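Local coordinates for protein hydroxyglutarate synthase (Pseudomonas putida, PDB 6W1G) that uses iron and molecular oxygen to decarboxylate and hydroxylate 2-oxoadipate to D-2-hydroxyglutarate, a step of D-lysine catabolism, at residues A[79-84]-A[128-133]; A[93-98]-A[431-436]. All coordinates share one frame; numbering follows the deposited sequence. Where two conformers were deposited one is given.

Contact 1. Residues A[79-84]-A[128-133]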
loop_
_atom_site.group_PDB
_atom_site.type_symbol
_atom_site.label_atom_id
_atom_site.label_comp_id
_atom_site.label_asym_id
_atom_site.label_seq_id
_atom_site.Cartn_x
_atom_site.Cartn_y
_atom_site.Cartn_z
ATOM N N GLU A 79 17.651 12.177 -7.079
ATOM C CA GLU A 79 17.312 12.206 -8.496
ATOM C C GLU A 79 16.468 10.986 -8.885
ATOM O O GLU A 79 15.528 11.098 -9.681
ATOM C CB GLU A 79 18.619 12.269 -9.278
ATOM C CG GLU A 79 19.459 13.574 -9.083
ATOM C CD GLU A 79 20.035 13.892 -7.684
ATOM O OE1 GLU A 79 20.439 12.995 -6.894
ATOM O OE2 GLU A 79 20.158 15.098 -7.408
ATOM N N GLU A 80 16.798 9.809 -8.326
ATOM C CA GLU A 80 15.988 8.620 -8.588
ATOM C C GLU A 80 14.564 8.795 -8.062
ATOM O O GLU A 80 13.603 8.411 -8.736
ATOM C CB GLU A 80 16.631 7.364 -7.993
ATOM C CG GLU A 80 17.890 6.916 -8.765
ATOM C CD GLU A 80 18.635 5.766 -8.141
ATOM O OE1 GLU A 80 18.231 5.267 -7.078
ATOM O OE2 GLU A 80 19.650 5.367 -8.744
ATOM N N LEU A 81 14.420 9.337 -6.860
ATOM C CA LEU A 81 13.087 9.549 -6.298
ATOM C C LEU A 81 12.283 10.543 -7.128
ATOM O O LEU A 81 11.102 10.320 -7.430
ATOM C CB LEU A 81 13.189 10.015 -4.840
ATOM C CG LEU A 81 11.851 10.213 -4.136
ATOM C CD1 LEU A 81 11.051 8.925 -4.007
ATOM C CD2 LEU A 81 12.092 10.837 -2.774
ATOM N N ALA A 82 12.903 11.652 -7.507
ATOM C CA ALA A 82 12.193 12.654 -8.295
ATOM C C ALA A 82 11.771 12.108 -9.641
ATOM O O ALA A 82 10.673 12.386 -10.123
ATOM C CB ALA A 82 13.076 13.897 -8.480
ATOM N N THR A 83 12.639 11.302 -10.267
ATOM C CA THR A 83 12.287 10.769 -11.574
ATOM C C THR A 83 11.223 9.697 -11.464
ATOM O O THR A 83 10.313 9.612 -12.307
ATOM C CB THR A 83 13.556 10.240 -12.248
ATOM O OG1 THR A 83 14.495 11.304 -12.396
ATOM C CG2 THR A 83 13.221 9.748 -13.628
ATOM N N ILE A 84 11.310 8.864 -10.416
ATOM C CA ILE A 84 10.272 7.876 -10.257
ATOM C C ILE A 84 8.908 8.500 -9.977
ATOM O O ILE A 84 7.892 7.965 -10.435
ATOM C CB ILE A 84 10.711 6.814 -9.263
ATOM C CG1 ILE A 84 10.190 5.497 -9.799
ATOM C CG2 ILE A 84 10.377 7.132 -7.976
ATOM C CD1 ILE A 84 10.879 4.371 -9.206
ATOM N N VAL A 128 2.649 1.901 -5.012
ATOM C CA VAL A 128 4.038 1.523 -4.868
ATOM C C VAL A 128 4.626 2.277 -3.687
ATOM O O VAL A 128 4.816 3.508 -3.754
ATOM C CB VAL A 128 4.885 1.689 -6.112
ATOM C CG1 VAL A 128 6.343 1.273 -5.798
ATOM C CG2 VAL A 128 4.329 0.859 -7.242
ATOM N N PHE A 129 4.892 1.549 -2.599
ATOM C CA PHE A 129 5.568 2.085 -1.422
ATOM C C PHE A 129 7.039 2.239 -1.773
ATOM O O PHE A 129 7.680 1.260 -2.172
ATOM C CB PHE A 129 5.402 1.107 -0.266
ATOM C CG PHE A 129 5.858 1.632 1.061
ATOM C CD1 PHE A 129 7.149 1.433 1.521
ATOM C CD2 PHE A 129 4.998 2.371 1.848
ATOM C CE1 PHE A 129 7.530 1.926 2.748
ATOM C CE2 PHE A 129 5.401 2.861 3.084
ATOM C CZ PHE A 129 6.653 2.641 3.519
ATOM N N THR A 130 7.538 3.468 -1.738
ATOM C CA THR A 130 8.837 3.829 -2.278
ATOM C C THR A 130 9.685 4.434 -1.173
ATOM O O THR A 130 9.362 5.498 -0.629
ATOM C CB THR A 130 8.664 4.805 -3.416
ATOM O OG1 THR A 130 7.834 4.222 -4.418
ATOM C CG2 THR A 130 9.995 5.183 -4.055
ATOM N N SER A 131 10.804 3.771 -0.865
ATOM C CA SER A 131 11.720 4.250 0.166
ATOM C C SER A 131 12.947 4.865 -0.465
ATOM O O SER A 131 13.443 4.371 -1.480
ATOM C CB SER A 131 12.139 3.088 1.059
ATOM O OG SER A 131 11.046 2.461 1.696
ATOM N N LEU A 132 13.422 5.931 0.162
ATOM C CA LEU A 132 14.683 6.538 -0.203
ATOM C C LEU A 132 15.693 6.273 0.909
ATOM O O LEU A 132 15.461 6.615 2.073
ATOM C CB LEU A 132 14.473 8.038 -0.391
ATOM C CG LEU A 132 15.756 8.818 -0.576
ATOM C CD1 LEU A 132 16.564 8.439 -1.812
ATOM C CD2 LEU A 132 15.440 10.318 -0.625
ATOM N N LEU A 133 16.800 5.629 0.537
ATOM C CA LEU A 133 17.899 5.375 1.450
ATOM C C LEU A 133 18.530 6.692 1.886
ATOM O O LEU A 133 18.739 7.595 1.074
ATOM C CB LEU A 133 18.936 4.528 0.717
ATOM C CG LEU A 133 20.133 4.014 1.516
ATOM C CD1 LEU A 133 19.704 2.924 2.465
ATOM C CD2 LEU A 133 21.210 3.512 0.538
#

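Contact 2. Residues A[93-98]-A[431-436]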
loop_
_atom_site.group_PDB
_atom_site.type_symbol
_atom_site.label_atom_id
_atom_site.label_comp_id
_atom_site.label_asym_id
_atom_site.label_seq_id
_atom_site.Cartn_x
_atom_site.Cartn_y
_atom_site.Cartn_z
ATOM N N MET A 93 -0.470 8.189 -10.519
ATOM C CA MET A 93 -0.102 7.877 -9.145
ATOM C C MET A 93 0.633 9.058 -8.572
ATOM O O MET A 93 1.624 9.499 -9.176
ATOM C CB MET A 93 0.782 6.629 -9.142
ATOM C CG MET A 93 0.033 5.410 -9.630
ATOM S SD MET A 93 1.086 4.002 -10.115
ATOM C CE MET A 93 1.553 3.485 -8.489
ATOM N N GLN A 94 0.230 9.564 -7.477
ATOM C CA GLN A 94 0.776 10.698 -6.767
ATOM C C GLN A 94 1.360 10.264 -5.442
ATOM O O GLN A 94 0.894 9.291 -4.859
ATOM C CB GLN A 94 -0.288 11.757 -6.520
ATOM C CG GLN A 94 -0.941 12.210 -7.777
ATOM C CD GLN A 94 -2.060 13.187 -7.488
ATOM O OE1 GLN A 94 -1.869 14.166 -6.755
ATOM N NE2 GLN A 94 -3.246 12.924 -8.041
ATOM N N PRO A 95 2.340 10.999 -4.896
ATOM C CA PRO A 95 2.913 10.614 -3.588
ATOM C C PRO A 95 1.981 10.972 -2.444
ATOM O O PRO A 95 1.591 12.142 -2.314
ATOM C CB PRO A 95 4.210 11.426 -3.527
ATOM C CG PRO A 95 3.906 12.620 -4.417
ATOM C CD PRO A 95 3.034 12.155 -5.516
ATOM N N VAL A 96 1.632 9.985 -1.640
ATOM C CA VAL A 96 0.707 10.165 -0.525
ATOM C C VAL A 96 1.391 9.662 0.734
ATOM O O VAL A 96 1.876 8.526 0.776
ATOM C CB VAL A 96 -0.615 9.408 -0.760
ATOM C CG1 VAL A 96 -1.535 9.627 0.423
ATOM C CG2 VAL A 96 -1.242 9.837 -2.065
ATOM N N GLY A 97 1.383 10.492 1.782
ATOM C CA GLY A 97 1.902 10.104 3.064
ATOM C C GLY A 97 3.400 10.174 3.183
ATOM O O GLY A 97 4.134 10.317 2.206
ATOM N N TYR A 98 3.877 10.073 4.420
ATOM C CA TYR A 98 5.302 10.120 4.710
ATOM C C TYR A 98 5.570 9.216 5.905
ATOM O O TYR A 98 4.892 9.289 6.933
ATOM C CB TYR A 98 5.738 11.564 5.022
ATOM C CG TYR A 98 7.178 11.626 5.457
ATOM C CD1 TYR A 98 8.213 11.304 4.579
ATOM C CD2 TYR A 98 7.520 11.963 6.752
ATOM C CE1 TYR A 98 9.523 11.312 4.961
ATOM C CE2 TYR A 98 8.843 11.986 7.145
ATOM C CZ TYR A 98 9.845 11.678 6.255
ATOM O OH TYR A 98 11.153 11.722 6.706
ATOM N N ALA A 431 12.022 17.791 -0.588
ATOM C CA ALA A 431 12.983 18.444 -1.460
ATOM C C ALA A 431 13.548 17.453 -2.464
ATOM O O ALA A 431 13.722 17.780 -3.650
ATOM C CB ALA A 431 14.081 19.073 -0.610
ATOM N N ALA A 432 13.831 16.229 -2.011
ATOM C CA ALA A 432 14.334 15.183 -2.906
ATOM C C ALA A 432 13.277 14.759 -3.911
ATOM O O ALA A 432 13.565 14.569 -5.093
ATOM C CB ALA A 432 14.777 13.989 -2.065
ATOM N N LEU A 433 12.033 14.640 -3.452
ATOM C CA LEU A 433 10.926 14.191 -4.284
ATOM C C LEU A 433 10.569 15.198 -5.366
ATOM O O LEU A 433 10.131 14.818 -6.465
ATOM C CB LEU A 433 9.725 14.004 -3.360
ATOM C CG LEU A 433 8.417 13.494 -3.940
ATOM C CD1 LEU A 433 8.538 12.122 -4.534
ATOM C CD2 LEU A 433 7.352 13.481 -2.843
ATOM N N GLY A 434 10.723 16.477 -5.065
ATOM C CA GLY A 434 10.353 17.484 -6.019
ATOM C C GLY A 434 8.930 17.977 -5.882
ATOM O O GLY A 434 8.493 18.784 -6.706
ATOM N N LEU A 435 8.196 17.492 -4.892
ATOM C CA LEU A 435 6.888 18.040 -4.553
ATOM C C LEU A 435 6.533 17.614 -3.142
ATOM O O LEU A 435 7.247 16.845 -2.507
ATOM C CB LEU A 435 5.844 17.684 -5.601
ATOM C CG LEU A 435 5.547 16.222 -5.709
ATOM C CD1 LEU A 435 4.093 16.054 -6.163
ATOM C CD2 LEU A 435 6.472 15.631 -6.685
ATOM N N GLN A 436 5.415 18.153 -2.643
ATOM C CA GLN A 436 4.939 17.777 -1.315
ATOM C C GLN A 436 4.104 16.503 -1.393
ATOM O O GLN A 436 3.444 16.253 -2.403
ATOM C CB GLN A 436 4.102 18.906 -0.717
ATOM C CG GLN A 436 4.980 20.056 -0.302
ATOM C CD GLN A 436 4.306 20.981 0.672
ATOM O OE1 GLN A 436 4.761 21.141 1.799
ATOM N NE2 GLN A 436 3.215 21.602 0.249
#

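Contact 1. Residues A[79-84]-A[128-133]
Leu81 reaches down from helix 78-90 onto strand 127-133 and rests on Thr130 and Leu132. Its CB aims at the strand but stays short of it, and CG stands anti to the backbone N (chi1 -178°), so the fork opens over the strand. There the branches divide the work: CD1 lies 3.9 Å from Thr130 CG2, while CD2 meets CD2 of Leu132 at 4.0 Å, the two leucines crossing at about a right angle. One turn further on, Ile84 adds a looser touch, its CG2 4.4 Å from Thr130 CG2. Helix and strand segments run nearly antiparallel, at 159° with axes 9.4 Å apart, a spacing that branched apolar side chains fill well. This is the helix-on-sheet layer of a beta-alpha-beta-beta-beta module of the glyoxalase type, in which the helix between the first two strands covers one face of the sheet. Thr130 suits this buried place by turning its methyl to the helix while its OG1, turned beside the backbone N, donates to Val128 O at 3.2 Å, arriving above the carbonyl plane. With a serine at Thr130 the CG2 methyl is gone, and Leu81 CD1 and Ile84 CG2 would probably face a gap in the layer. Ile73 of the neighbouring strand also touches both Thr130 and Ile84, and Glu80 forms a salt bridge with Arg154.

Contact 2. Residues A[93-98]-A[431-436]
Pro95 O accepts a backbone hydrogen bond from Gln438, just beyond segment 431-436, and Gly97 bonds the same residue, so the strand is gripped on both sides of Val96. Lacking an N-H, Pro95 can join this pattern through its carbonyl alone, and its ring is given over to apolar contact. No hydrogen bond links the two segments themselves. CB of the ring sits 3.8 Å from Leu433 CD2, and the same methyl lies 3.9 Å from Pro95 CG, so one leucine branch spans the CB-CG bond. From the other leucine, Leu435 CD1 comes to 3.9 Å from Pro95 CG and 4.1 Å from Pro95 CD, meeting the CG-CD edge, so that CG is shared by both leucines. The two side chains reach Pro95 from different backbone settings. Leu433, in the last turn of helix 424-433, carries its CG anti to the backbone N, whereas Leu435, in the extended segment that follows, holds its CG between the backbone N and the carbonyl carbon (chi1 65°), which brings its tip to the proline. Gly434 makes the turn between them: its phi of 92° ends the helix, and at these backbone angles any CB would collide with Leu433 O, which is why glycine suits the turn. The compact, stiff proline ring offers both leucines a fixed apolar surface. Leu433 is buried, touching Phe113, while Leu435 lies at the exposed margin. The end of helix 424-433 thus packs on the edge strand 94-100 and its neighbour 108-114, next to helix 78-90, and the two bonds to Gln438 are consistent with a parallel beta bridge added along the outermost strand of the five-stranded sheet.

Overall arrangement
From the N terminus the chain passes through strand 69-75 into helix 78-90, the first half of contact 1, and then into strand 94-100, the first half of contact 2. Strand 108-114 and the short helix 118-123 follow before strand 127-133 closes contact 1 as a short loop within the sheet module. Contact 2 closes only some 300 residues later, when the end of helix 424-433 returns to the sheet; as its first segment lies inside the loop of contact 1, the two cross. They also touch: Leu81 CG lies 3.8 Å from Leu433 CD1, and Ala82 CB 3.5 Å from Ala432 O. Together they join helix 78-90, the sheet and the late helix.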